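Local coordinates for iron-chelator utilization protein (Thermobifida fusca TM51, PDB 4YHB) that binds FAD and probably serves as a reductase that helps free iron from ferric siderophores, at residues I85-T90 with V260-H265; L206-L211 with L232-R237; G226-A231 with G254-G259. One frame throughout, in Å; residues are numbered along the deposited sequence.

Interaction 1: residues I85-T90 with V260-H265; sequences IYRDYT and VSNLDH. With ZN (zinc ion), chain D; FAD (flavin-adenine dinucleotide), chain C.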
loop_
_atom_site.group_PDB
_atom_site.type_symbol
_atom_site.label_atom_id
_atom_site.label_comp_id
_atom_site.label_asym_id
_atom_site.label_seq_id
_atom_site.Cartn_x
_atom_site.Cartn_y
_atom_site.Cartn_z
ATOM N N ILE A 85 -18.422 3.249 3.194
ATOM C CA ILE A 85 -17.221 2.790 3.881
ATOM C C ILE A 85 -16.163 2.534 2.842
ATOM O O ILE A 85 -16.127 1.460 2.259
ATOM C CB ILE A 85 -17.458 1.499 4.683
ATOM C CG1 ILE A 85 -18.637 1.669 5.643
ATOM C CG2 ILE A 85 -16.166 1.108 5.465
ATOM C CD1 ILE A 85 -19.068 0.388 6.328
ATOM N N TYR A 86 -15.325 3.529 2.574
ATOM C CA TYR A 86 -14.287 3.346 1.578
ATOM C C TYR A 86 -12.928 3.559 2.234
ATOM O O TYR A 86 -12.806 4.342 3.180
ATOM C CB TYR A 86 -14.491 4.283 0.372
ATOM C CG TYR A 86 -14.425 5.761 0.695
ATOM C CD1 TYR A 86 -13.213 6.427 0.732
ATOM C CD2 TYR A 86 -15.584 6.489 0.959
ATOM C CE1 TYR A 86 -13.144 7.776 1.035
ATOM C CE2 TYR A 86 -15.523 7.842 1.271
ATOM C CZ TYR A 86 -14.301 8.475 1.308
ATOM O OH TYR A 86 -14.226 9.818 1.607
ATOM N N ARG A 87 -11.919 2.850 1.732
ATOM C CA ARG A 87 -10.568 2.874 2.299
ATOM C C ARG A 87 -9.558 2.643 1.185
ATOM O O ARG A 87 -9.850 1.921 0.228
ATOM C CB ARG A 87 -10.382 1.785 3.375
ATOM C CG ARG A 87 -11.430 1.742 4.491
ATOM C CD ARG A 87 -11.249 2.888 5.448
ATOM N NE ARG A 87 -12.075 2.768 6.648
ATOM C CZ ARG A 87 -13.208 3.438 6.854
ATOM N NH1 ARG A 87 -13.673 4.265 5.927
ATOM N NH2 ARG A 87 -13.870 3.285 7.995
ATOM N N ASP A 88 -8.368 3.229 1.328
ATOM C CA ASP A 88 -7.282 3.072 0.359
ATOM C C ASP A 88 -6.551 1.748 0.545
ATOM O O ASP A 88 -6.120 1.441 1.658
ATOM C CB ASP A 88 -6.251 4.190 0.515
ATOM C CG ASP A 88 -6.690 5.487 -0.107
ATOM O OD1 ASP A 88 -7.890 5.641 -0.418
ATOM O OD2 ASP A 88 -5.827 6.371 -0.267
ATOM N N TYR A 89 -6.376 1.000 -0.540
ATOM C CA TYR A 89 -5.559 -0.210 -0.536
ATOM C C TYR A 89 -4.707 -0.248 -1.801
ATOM O O TYR A 89 -5.134 0.175 -2.880
ATOM C CB TYR A 89 -6.429 -1.487 -0.436
ATOM C CG TYR A 89 -6.953 -1.740 0.959
ATOM C CD1 TYR A 89 -8.180 -1.233 1.357
ATOM C CD2 TYR A 89 -6.192 -2.453 1.895
ATOM C CE1 TYR A 89 -8.660 -1.439 2.635
ATOM C CE2 TYR A 89 -6.662 -2.667 3.196
ATOM C CZ TYR A 89 -7.903 -2.148 3.554
ATOM O OH TYR A 89 -8.407 -2.330 4.818
ATOM N N THR A 90 -3.503 -0.783 -1.664
ATOM C CA THR A 90 -2.565 -0.875 -2.772
ATOM C C THR A 90 -2.940 -1.955 -3.789
ATOM O O THR A 90 -3.460 -3.013 -3.427
ATOM C CB THR A 90 -1.143 -1.152 -2.240
ATOM O OG1 THR A 90 -0.750 -0.076 -1.376
ATOM C CG2 THR A 90 -0.122 -1.295 -3.390
ATOM N N VAL A 260 -7.167 7.764 14.033
ATOM C CA VAL A 260 -7.828 8.390 12.887
ATOM C C VAL A 260 -8.430 7.327 11.978
ATOM O O VAL A 260 -7.763 6.365 11.604
ATOM C CB VAL A 260 -6.852 9.261 12.075
ATOM C CG1 VAL A 260 -7.551 9.901 10.854
ATOM C CG2 VAL A 260 -6.218 10.328 12.965
ATOM N N SER A 261 -9.696 7.492 11.627
ATOM C CA SER A 261 -10.339 6.560 10.708
ATOM C C SER A 261 -10.272 7.106 9.285
ATOM O O SER A 261 -10.579 8.278 9.042
ATOM C CB SER A 261 -11.787 6.303 11.142
ATOM O OG SER A 261 -12.465 5.504 10.196
ATOM N N ASN A 262 -9.860 6.252 8.346
ATOM C CA ASN A 262 -9.807 6.592 6.924
ATOM C C ASN A 262 -9.013 7.871 6.658
ATOM O O ASN A 262 -9.530 8.825 6.075
ATOM C CB ASN A 262 -11.230 6.724 6.344
ATOM C CG ASN A 262 -11.242 6.765 4.814
ATOM O OD1 ASN A 262 -10.289 6.336 4.162
ATOM N ND2 ASN A 262 -12.321 7.288 4.239
ATOM N N LEU A 263 -7.757 7.886 7.109
ATOM C CA LEU A 263 -6.848 8.996 6.843
ATOM C C LEU A 263 -6.781 9.326 5.361
ATOM O O LEU A 263 -6.596 8.428 4.544
ATOM C CB LEU A 263 -5.438 8.660 7.343
ATOM C CG LEU A 263 -4.366 9.708 7.031
ATOM C CD1 LEU A 263 -4.640 10.956 7.869
ATOM C CD2 LEU A 263 -2.954 9.172 7.324
ATOM N N ASP A 264 -6.927 10.607 5.016
ATOM C CA ASP A 264 -6.784 11.042 3.626
ATOM C C ASP A 264 -5.334 11.428 3.369
ATOM O O ASP A 264 -4.863 12.453 3.849
ATOM C CB ASP A 264 -7.717 12.223 3.335
ATOM C CG ASP A 264 -7.648 12.711 1.881
ATOM O OD1 ASP A 264 -6.812 12.239 1.073
ATOM O OD2 ASP A 264 -8.466 13.596 1.546
ATOM N N HIS A 265 -4.619 10.626 2.594
ATOM C CA HIS A 265 -3.192 10.890 2.439
ATOM C C HIS A 265 -2.910 11.992 1.410
ATOM O O HIS A 265 -1.763 12.396 1.217
ATOM C CB HIS A 265 -2.458 9.590 2.088
ATOM C CG HIS A 265 -2.573 9.187 0.652
ATOM N ND1 HIS A 265 -1.489 8.772 -0.091
ATOM C CD2 HIS A 265 -3.640 9.165 -0.185
ATOM C CE1 HIS A 265 -1.892 8.470 -1.316
ATOM N NE2 HIS A 265 -3.180 8.736 -1.408
HETATM ZN ZN ZN D . -4.233 8.605 -3.302
HETATM P PA FAD C . -10.229 2.603 9.877
HETATM O O1A FAD C . -11.747 2.767 10.028
HETATM O O2A FAD C . -9.641 3.583 8.793
HETATM O O5B FAD C . -9.544 3.055 11.263
HETATM C C5B FAD C . -10.081 2.658 12.473
HETATM C C4B FAD C . -8.968 2.627 13.539
HETATM O O4B FAD C . -8.039 1.605 13.300
HETATM C C3B FAD C . -8.205 3.881 13.611
HETATM O O3B FAD C . -7.950 4.105 14.960
HETATM C C2B FAD C . -6.997 3.602 12.910
HETATM O O2B FAD C . -5.861 4.302 13.403
HETATM C C1B FAD C . -6.778 2.168 13.150
HETATM N N9A FAD C . -6.086 1.456 12.084
HETATM C C8A FAD C . -6.250 1.624 10.754
HETATM N N7A FAD C . -5.446 0.767 10.110
HETATM C C5A FAD C . -4.799 0.024 11.037
HETATM C C6A FAD C . -3.858 -1.004 10.976
HETATM N N6A FAD C . -3.417 -1.485 9.714
HETATM N N1A FAD C . -3.386 -1.541 12.114
HETATM C C2A FAD C . -3.807 -1.095 13.317
HETATM N N3A FAD C . -4.708 -0.112 13.411
HETATM C C4A FAD C . -5.199 0.464 12.291
HETATM N N1 FAD C . -3.522 -1.078 4.165
HETATM C C2 FAD C . -3.400 -2.384 3.925
HETATM O O2 FAD C . -3.665 -3.191 4.802
HETATM N N3 FAD C . -2.983 -2.779 2.683
HETATM C C4 FAD C . -2.695 -1.890 1.708
HETATM O O4 FAD C . -2.335 -2.308 0.616
HETATM C C4X FAD C . -2.804 -0.517 1.935
HETATM N N5 FAD C . -2.516 0.439 0.979
HETATM C C5X FAD C . -2.666 1.753 1.269
HETATM C C6 FAD C . -2.384 2.724 0.301
HETATM C C7 FAD C . -2.518 3.938 0.554
HETATM C C7M FAD C . -2.176 4.909 -0.592
HETATM C C8 FAD C . -2.904 4.442 1.621
HETATM C C8M FAD C . -3.033 5.917 1.881
HETATM C C9 FAD C . -3.223 3.630 2.676
HETATM C C9A FAD C . -3.141 2.105 2.630
HETATM N N10 FAD C . -3.398 1.171 3.532
HETATM C C10 FAD C . -3.241 -0.136 3.227
HETATM C "C1'" FAD C . -3.847 1.566 4.885
HETATM C "C2'" FAD C . -5.335 1.526 5.040
HETATM O "O2'" FAD C . -5.913 2.405 4.159
HETATM C "C3'" FAD C . -5.678 1.893 6.527
HETATM O "O3'" FAD C . -4.992 0.995 7.340
HETATM C "C4'" FAD C . -7.146 1.995 6.844
HETATM O "O4'" FAD C . -7.327 2.758 7.960
HETATM C "C5'" FAD C . -7.808 0.634 7.117
HETATM O "O5'" FAD C . -9.213 0.684 7.064
HETATM P P FAD C . -9.979 0.247 8.376
HETATM O O1P FAD C . -11.455 0.481 7.982
HETATM O O2P FAD C . -9.376 -1.138 8.733
HETATM O O3P FAD C . -9.953 1.030 9.749
HETATM O O HOH W 1 -6.096 8.232 1.763
HETATM O O HOH W 2 -9.804 6.856 1.383
HETATM O O HOH W 3 -8.056 4.868 3.549
HETATM O O HOH W 4 -6.014 7.924 -2.247
HETATM O O HOH W 5 -2.559 9.256 -4.537
HETATM O O HOH W 6 -5.503 8.584 -5.188
#
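R87 on strand 86-95 and N262 in the loop after strand 250-256 are the nearest pair across the contact, R87 CA lying 6.0 Å from N262 CA, and the two backbone runs diverge by 45°. N262 reaches over to Y86, where N262 ND2 sits over one ring face, 3.3 Å from Y86 CE1, with amide and ring nearly perpendicular. N262 CB also lies over a face of the R87 guanidinium.

R87 bends at chi2 (-73°), which lays CD beside the FAD pyrophosphate. R87 NE donates to FAD O1P at 2.7 Å, R87 NH2 to FAD O1A, and R87 NH1 turns back to Y86 O. From the loop, S261 OG gives FAD O1A a second bond and N262 N serves FAD O2A at 2.7 Å. An alanine in place of R87 would probably leave FAD O1P without this donor and Y86 O without its guanidinium partner.

D88, salt-bridged to K55, meets the loop through water: one water links OD2 to L263 O and H265 N, another OD1 to N262 OD1. H265 NE2 binds zinc at 2.2 Å, alongside H53 and H266, while H265 ND1 bonds D253 OD1, which helps fix the ring's rotation; a zinc-bound water lies next to D88 OD2. With no direct hydrogen bond between strand and loop, cofactor, water and metal do the joining, and the guanidinium charge probably offsets that of the pyrophosphate.

Interaction 2: residues L206-L211 with L232-R237; sequences LLLRAL and LKPIRR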
loop_
_atom_site.group_PDB
_atom_site.type_symbol
_atom_site.label_atom_id
_atom_site.label_comp_id
_atom_site.label_asym_id
_atom_site.label_seq_id
_atom_site.Cartn_x
_atom_site.Cartn_y
_atom_site.Cartn_z
ATOM N N LEU A 206 10.813 2.092 15.323
ATOM C CA LEU A 206 11.725 1.108 14.722
ATOM C C LEU A 206 12.240 1.519 13.346
ATOM O O LEU A 206 13.409 1.312 13.036
ATOM C CB LEU A 206 11.039 -0.265 14.612
ATOM C CG LEU A 206 10.910 -1.101 15.887
ATOM C CD1 LEU A 206 9.898 -2.233 15.679
ATOM C CD2 LEU A 206 12.263 -1.660 16.294
ATOM N N LEU A 207 11.375 2.107 12.520
ATOM C CA LEU A 207 11.799 2.521 11.183
ATOM C C LEU A 207 12.798 3.679 11.232
ATOM O O LEU A 207 13.814 3.666 10.531
ATOM C CB LEU A 207 10.591 2.920 10.325
ATOM C CG LEU A 207 9.672 1.757 9.952
ATOM C CD1 LEU A 207 8.487 2.243 9.121
ATOM C CD2 LEU A 207 10.442 0.706 9.203
ATOM N N LEU A 208 12.490 4.683 12.048
ATOM C CA LEU A 208 13.378 5.827 12.227
ATOM C C LEU A 208 14.744 5.373 12.742
ATOM O O LEU A 208 15.785 5.795 12.237
ATOM C CB LEU A 208 12.764 6.832 13.201
ATOM C CG LEU A 208 13.641 8.022 13.599
ATOM C CD1 LEU A 208 13.904 8.926 12.398
ATOM C CD2 LEU A 208 12.989 8.794 14.730
ATOM N N ARG A 209 14.727 4.496 13.738
ATOM C CA ARG A 209 15.960 3.995 14.340
ATOM C C ARG A 209 16.813 3.253 13.321
ATOM O O ARG A 209 18.026 3.419 13.300
ATOM C CB ARG A 209 15.651 3.082 15.525
ATOM C CG ARG A 209 15.148 3.823 16.753
ATOM C CD ARG A 209 14.908 2.854 17.912
ATOM N NE ARG A 209 14.258 3.515 19.039
ATOM C CZ ARG A 209 14.905 4.160 20.004
ATOM N NH1 ARG A 209 16.230 4.227 19.988
ATOM N NH2 ARG A 209 14.225 4.733 20.988
ATOM N N ALA A 210 16.185 2.448 12.464
ATOM C CA ALA A 210 16.929 1.729 11.427
ATOM C C ALA A 210 17.523 2.688 10.391
ATOM O O ALA A 210 18.663 2.515 9.954
ATOM C CB ALA A 210 16.032 0.705 10.743
ATOM N N LEU A 211 16.739 3.686 9.995
ATOM C CA LEU A 211 17.184 4.708 9.047
ATOM C C LEU A 211 18.391 5.498 9.573
ATOM O O LEU A 211 19.345 5.765 8.834
ATOM C CB LEU A 211 16.042 5.672 8.735
ATOM C CG LEU A 211 16.334 6.754 7.695
ATOM C CD1 LEU A 211 16.629 6.137 6.340
ATOM C CD2 LEU A 211 15.160 7.714 7.603
ATOM N N LEU A 232 6.302 8.671 10.621
ATOM C CA LEU A 232 7.011 9.118 9.427
ATOM C C LEU A 232 7.492 10.564 9.511
ATOM O O LEU A 232 8.342 10.974 8.723
ATOM C CB LEU A 232 6.117 8.964 8.186
ATOM C CG LEU A 232 5.957 7.549 7.619
ATOM C CD1 LEU A 232 5.033 7.552 6.416
ATOM C CD2 LEU A 232 7.286 6.974 7.225
ATOM N N LYS A 233 6.941 11.337 10.441
ATOM C CA LYS A 233 7.301 12.757 10.558
ATOM C C LYS A 233 8.791 12.975 10.855
ATOM O O LYS A 233 9.428 13.800 10.203
ATOM C CB LYS A 233 6.453 13.452 11.625
ATOM C CG LYS A 233 5.051 13.809 11.173
ATOM C CD LYS A 233 4.263 14.454 12.302
ATOM C CE LYS A 233 2.765 14.468 12.009
ATOM N NZ LYS A 233 1.975 14.986 13.171
ATOM N N PRO A 234 9.364 12.230 11.824
ATOM C CA PRO A 234 10.801 12.404 12.028
ATOM C C PRO A 234 11.641 11.864 10.879
ATOM O O PRO A 234 12.763 12.333 10.724
ATOM C CB PRO A 234 11.069 11.602 13.295
ATOM C CG PRO A 234 9.977 10.616 13.355
ATOM C CD PRO A 234 8.788 11.364 12.867
ATOM N N ILE A 235 11.131 10.894 10.115
ATOM C CA ILE A 235 11.843 10.357 8.961
ATOM C C ILE A 235 11.919 11.403 7.859
ATOM O O ILE A 235 12.968 11.597 7.243
ATOM C CB ILE A 235 11.154 9.053 8.424
ATOM C CG1 ILE A 235 11.334 7.914 9.428
ATOM C CG2 ILE A 235 11.728 8.635 7.065
ATOM C CD1 ILE A 235 10.556 6.650 9.106
ATOM N N ARG A 236 10.797 12.077 7.617
ATOM C CA ARG A 236 10.732 13.173 6.649
ATOM C C ARG A 236 11.755 14.260 7.008
ATOM O O ARG A 236 12.554 14.684 6.174
ATOM C CB ARG A 236 9.307 13.741 6.611
ATOM C CG ARG A 236 9.101 14.975 5.754
ATOM C CD ARG A 236 7.632 15.448 5.807
ATOM N NE ARG A 236 6.701 14.508 5.171
ATOM C CZ ARG A 236 5.875 13.686 5.820
ATOM N NH1 ARG A 236 5.842 13.662 7.146
ATOM N NH2 ARG A 236 5.073 12.876 5.138
ATOM N N ARG A 237 11.739 14.664 8.276
ATOM C CA ARG A 237 12.621 15.708 8.788
ATOM C C ARG A 237 14.096 15.339 8.616
ATOM O O ARG A 237 14.911 16.164 8.194
ATOM C CB ARG A 237 12.316 15.990 10.263
ATOM C CG ARG A 237 11.044 16.774 10.480
ATOM C CD ARG A 237 10.796 17.031 11.982
ATOM N NE ARG A 237 10.235 15.883 12.692
ATOM C CZ ARG A 237 10.641 15.467 13.882
ATOM N NH1 ARG A 237 11.676 16.050 14.473
ATOM N NH2 ARG A 237 10.039 14.428 14.442
#
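I235 of helix 229-241 faces L207, L208 and L211 of helix 206-212, and its branches carry most of this contact. The short axes run in nearly the same direction, 24° apart, with a closest approach of 9.2 Å; I235 CA lies 5.8 Å from L208 CA.

At CB the I235 side chain forks. The short arm, I235 CG2, meets L211 CD2 at 3.6 Å. The longer arm starts with I235 CG1 beside the backbone N (chi1 -69°), where it packs against L208, 4.0 Å from L208 CA and close to CD1 as well. Because chi2 is extended (172°), the tip I235 CD1 carries on to the other helix and ends beside L207 CB, 3.9 Å away, and near the backbone L208 N. I235 therefore touches three leucines spread over one turn of the other helix.

P234, just before I235, completes the contact: L208 CD2 rests on the P234 ring, 3.7 Å from P234 CB, and L208 CD1 touches that CB too. Proline has no amide hydrogen to give, and helix 229-241 is kinked here, the nitrogens of P234 and I235 making no bond to the preceding turn; regular bonding returns at R236 N to L232 O.

No hydrogen bond crosses between the segments; the side chains that meet are all apolar. L207 and A210 of the same helix turn to strand 167-174 through E173 and F171. Neighbouring, nearly parallel helices flanking a parallel sheet of order 3-2-1-4-5 are consistent with the Rossmann-like domain of the ferredoxin-reductase relatives.

Interaction 3: residues G226-A231 with G254-G259; sequences GGEADA and GYWRRG. With FAD (flavin-adenine dinucleotide), chain C.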
loop_
_atom_site.group_PDB
_atom_site.type_symbol
_atom_site.label_atom_id
_atom_site.label_comp_id
_atom_site.label_asym_id
_atom_site.label_seq_id
_atom_site.Cartn_x
_atom_site.Cartn_y
_atom_site.Cartn_z
ATOM N N GLY A 226 6.731 4.476 3.836
ATOM C CA GLY A 226 5.286 4.489 3.964
ATOM C C GLY A 226 4.911 3.819 5.273
ATOM O O GLY A 226 5.588 2.915 5.738
ATOM N N GLY A 227 3.828 4.262 5.880
ATOM C CA GLY A 227 3.410 3.691 7.144
ATOM C C GLY A 227 2.653 4.702 7.972
ATOM O O GLY A 227 1.979 5.578 7.421
ATOM N N GLU A 228 2.768 4.593 9.291
ATOM C CA GLU A 228 1.955 5.393 10.203
ATOM C C GLU A 228 2.434 6.843 10.176
ATOM O O GLU A 228 3.638 7.111 10.282
ATOM C CB GLU A 228 2.005 4.809 11.612
ATOM C CG GLU A 228 0.825 5.193 12.513
ATOM C CD GLU A 228 1.027 6.527 13.224
ATOM O OE1 GLU A 228 2.169 7.043 13.231
ATOM O OE2 GLU A 228 0.036 7.045 13.778
ATOM N N ALA A 229 1.486 7.770 10.037
ATOM C CA ALA A 229 1.798 9.167 9.723
ATOM C C ALA A 229 2.762 9.820 10.720
ATOM O O ALA A 229 3.727 10.477 10.321
ATOM C CB ALA A 229 0.518 9.972 9.645
ATOM N N ASP A 230 2.505 9.631 12.005
ATOM C CA ASP A 230 3.316 10.268 13.042
ATOM C C ASP A 230 4.715 9.663 13.123
ATOM O O ASP A 230 5.685 10.371 13.402
ATOM C CB ASP A 230 2.620 10.182 14.403
ATOM C CG ASP A 230 1.344 11.010 14.463
ATOM O OD1 ASP A 230 1.209 11.974 13.673
ATOM O OD2 ASP A 230 0.471 10.698 15.304
ATOM N N ALA A 231 4.818 8.357 12.882
ATOM C CA ALA A 231 6.108 7.685 12.826
ATOM C C ALA A 231 6.956 8.221 11.686
ATOM O O ALA A 231 8.180 8.244 11.773
ATOM C CB ALA A 231 5.919 6.164 12.680
ATOM N N GLY A 254 2.250 8.946 4.530
ATOM C CA GLY A 254 1.502 8.412 5.652
ATOM C C GLY A 254 0.256 7.675 5.189
ATOM O O GLY A 254 -0.659 8.292 4.642
ATOM N N TYR A 255 0.205 6.364 5.443
ATOM C CA TYR A 255 -0.890 5.511 4.967
ATOM C C TYR A 255 -2.048 5.392 5.963
ATOM O O TYR A 255 -3.184 5.087 5.604
ATOM C CB TYR A 255 -0.347 4.115 4.633
ATOM C CG TYR A 255 0.227 4.009 3.233
ATOM C CD1 TYR A 255 0.513 5.149 2.486
ATOM C CD2 TYR A 255 0.439 2.772 2.640
ATOM C CE1 TYR A 255 1.021 5.058 1.195
ATOM C CE2 TYR A 255 0.953 2.672 1.342
ATOM C CZ TYR A 255 1.245 3.814 0.636
ATOM O OH TYR A 255 1.745 3.719 -0.642
ATOM N N TRP A 256 -1.742 5.643 7.223
ATOM C CA TRP A 256 -2.726 5.590 8.274
ATOM C C TRP A 256 -2.177 6.336 9.481
ATOM O O TRP A 256 -1.009 6.720 9.500
ATOM C CB TRP A 256 -3.053 4.142 8.645
ATOM C CG TRP A 256 -1.951 3.430 9.412
ATOM C CD1 TRP A 256 -0.757 2.988 8.920
ATOM C CD2 TRP A 256 -1.975 3.070 10.796
ATOM N NE1 TRP A 256 -0.025 2.370 9.922
ATOM C CE2 TRP A 256 -0.758 2.405 11.080
ATOM C CE3 TRP A 256 -2.910 3.236 11.823
ATOM C CZ2 TRP A 256 -0.458 1.913 12.346
ATOM C CZ3 TRP A 256 -2.610 2.739 13.083
ATOM C CH2 TRP A 256 -1.391 2.094 13.333
ATOM N N ARG A 257 -3.029 6.545 10.473
ATOM C CA ARG A 257 -2.631 7.251 11.688
ATOM C C ARG A 257 -3.459 6.739 12.855
ATOM O O ARG A 257 -4.685 6.641 12.741
ATOM C CB ARG A 257 -2.817 8.770 11.507
ATOM C CG ARG A 257 -2.297 9.591 12.687
ATOM C CD ARG A 257 -2.304 11.082 12.379
ATOM N NE ARG A 257 -1.733 11.842 13.487
ATOM C CZ ARG A 257 -2.197 13.015 13.899
ATOM N NH1 ARG A 257 -3.245 13.559 13.294
ATOM N NH2 ARG A 257 -1.614 13.640 14.914
ATOM N N ARG A 258 -2.802 6.407 13.971
ATOM C CA ARG A 258 -3.504 5.947 15.167
ATOM C C ARG A 258 -4.546 6.956 15.611
ATOM O O ARG A 258 -4.268 8.156 15.661
ATOM C CB ARG A 258 -2.524 5.702 16.330
ATOM C CG ARG A 258 -1.557 4.565 16.114
ATOM C CD ARG A 258 -0.587 4.437 17.295
ATOM N NE ARG A 258 -1.288 4.417 18.573
ATOM C CZ ARG A 258 -1.241 5.407 19.461
ATOM N NH1 ARG A 258 -0.511 6.489 19.210
ATOM N NH2 ARG A 258 -1.913 5.312 20.604
ATOM N N GLY A 259 -5.739 6.459 15.929
ATOM C CA GLY A 259 -6.833 7.294 16.395
ATOM C C GLY A 259 -7.579 8.000 15.277
ATOM O O GLY A 259 -8.524 8.752 15.537
HETATM P PA FAD C . -10.229 2.603 9.877
HETATM O O1A FAD C . -11.747 2.767 10.028
HETATM O O2A FAD C . -9.641 3.583 8.793
HETATM O O5B FAD C . -9.544 3.055 11.263
HETATM C C5B FAD C . -10.081 2.658 12.473
HETATM C C4B FAD C . -8.968 2.627 13.539
HETATM O O4B FAD C . -8.039 1.605 13.300
HETATM C C3B FAD C . -8.205 3.881 13.611
HETATM O O3B FAD C . -7.950 4.105 14.960
HETATM C C2B FAD C . -6.997 3.602 12.910
HETATM O O2B FAD C . -5.861 4.302 13.403
HETATM C C1B FAD C . -6.778 2.168 13.150
HETATM N N9A FAD C . -6.086 1.456 12.084
HETATM C C8A FAD C . -6.250 1.624 10.754
HETATM N N7A FAD C . -5.446 0.767 10.110
HETATM C C5A FAD C . -4.799 0.024 11.037
HETATM C C6A FAD C . -3.858 -1.004 10.976
HETATM N N6A FAD C . -3.417 -1.485 9.714
HETATM N N1A FAD C . -3.386 -1.541 12.114
HETATM C C2A FAD C . -3.807 -1.095 13.317
HETATM N N3A FAD C . -4.708 -0.112 13.411
HETATM C C4A FAD C . -5.199 0.464 12.291
HETATM N N1 FAD C . -3.522 -1.078 4.165
HETATM C C2 FAD C . -3.400 -2.384 3.925
HETATM O O2 FAD C . -3.665 -3.191 4.802
HETATM N N3 FAD C . -2.983 -2.779 2.683
HETATM C C4 FAD C . -2.695 -1.890 1.708
HETATM O O4 FAD C . -2.335 -2.308 0.616
HETATM C C4X FAD C . -2.804 -0.517 1.935
HETATM N N5 FAD C . -2.516 0.439 0.979
HETATM C C5X FAD C . -2.666 1.753 1.269
HETATM C C6 FAD C . -2.384 2.724 0.301
HETATM C C7 FAD C . -2.518 3.938 0.554
HETATM C C7M FAD C . -2.176 4.909 -0.592
HETATM C C8 FAD C . -2.904 4.442 1.621
HETATM C C8M FAD C . -3.033 5.917 1.881
HETATM C C9 FAD C . -3.223 3.630 2.676
HETATM C C9A FAD C . -3.141 2.105 2.630
HETATM N N10 FAD C . -3.398 1.171 3.532
HETATM C C10 FAD C . -3.241 -0.136 3.227
HETATM C "C1'" FAD C . -3.847 1.566 4.885
HETATM C "C2'" FAD C . -5.335 1.526 5.040
HETATM O "O2'" FAD C . -5.913 2.405 4.159
HETATM C "C3'" FAD C . -5.678 1.893 6.527
HETATM O "O3'" FAD C . -4.992 0.995 7.340
HETATM C "C4'" FAD C . -7.146 1.995 6.844
HETATM O "O4'" FAD C . -7.327 2.758 7.960
HETATM C "C5'" FAD C . -7.808 0.634 7.117
HETATM O "O5'" FAD C . -9.213 0.684 7.064
HETATM P P FAD C . -9.979 0.247 8.376
HETATM O O1P FAD C . -11.455 0.481 7.982
HETATM O O2P FAD C . -9.376 -1.138 8.733
HETATM O O3P FAD C . -9.953 1.030 9.749
#
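E228 and W256 form the tight part of this contact. E228 CG, anti to the backbone N, stands over the six-membered ring of W256, 3.6 Å from the centroid, a CH-pi contact. The opposite face of the indole carries the FAD adenine near C5A, and its NE1 is taken by D148. The E228 side chain bends at chi2 (-86°), sending the carboxylate to backbone donors: E228 OE1 accepts A231 N at 3.0 Å, with a weak second bond from D230 N, and E228 OE2 uses its anti lone pair for R258 N at 2.9 Å. Both oxygens of this buried group are thus held, and E228 caps the start of helix 229-241.

Here strand 221-226, that helix and strand 250-256 form a beta-alpha-beta crossover. Y255 N bonds G227 O at 2.8 Å and A229 N meets W256 O at 2.8 Å, nearly head-on to the carbonyl. G254 lies so close to A229 that a beta carbon would stand 3.1 Å from A229 CB, a tight fit for any side chain. Y255 lays one ring face on the flavin, FAD C7 over its centre.

Toward solvent the packing gives way to charge. R257, extended from CG to NE, sends NE to D230 OD2 at 3.1 Å, nearly straight and in the guanidinium plane, with a weaker bond to OD1; the carboxylate is turned 83° to the guanidinium, and K233 shares D230 OD1.

In the fold
Interactions 1 and 3 are both partly buried, share FAD and lie about 11 Å apart between centres; the first joins the barrel to the loop after strand 250-256, the second stays within the parallel-sheet domain. They touch where H265 CB and L263 CD2 pack on G254. Interaction 2, about 22 Å from interaction 1 between centres, is buried, with only apolar side chains meeting; it shares helix 229-241 with interaction 3, and L232 CD1 packs on G227 and G254. Chemistry thus shifts from water, metal and phosphate at the domain interface, through a capped helix start and a salt bridge at the rim, to hydrocarbon between the helices.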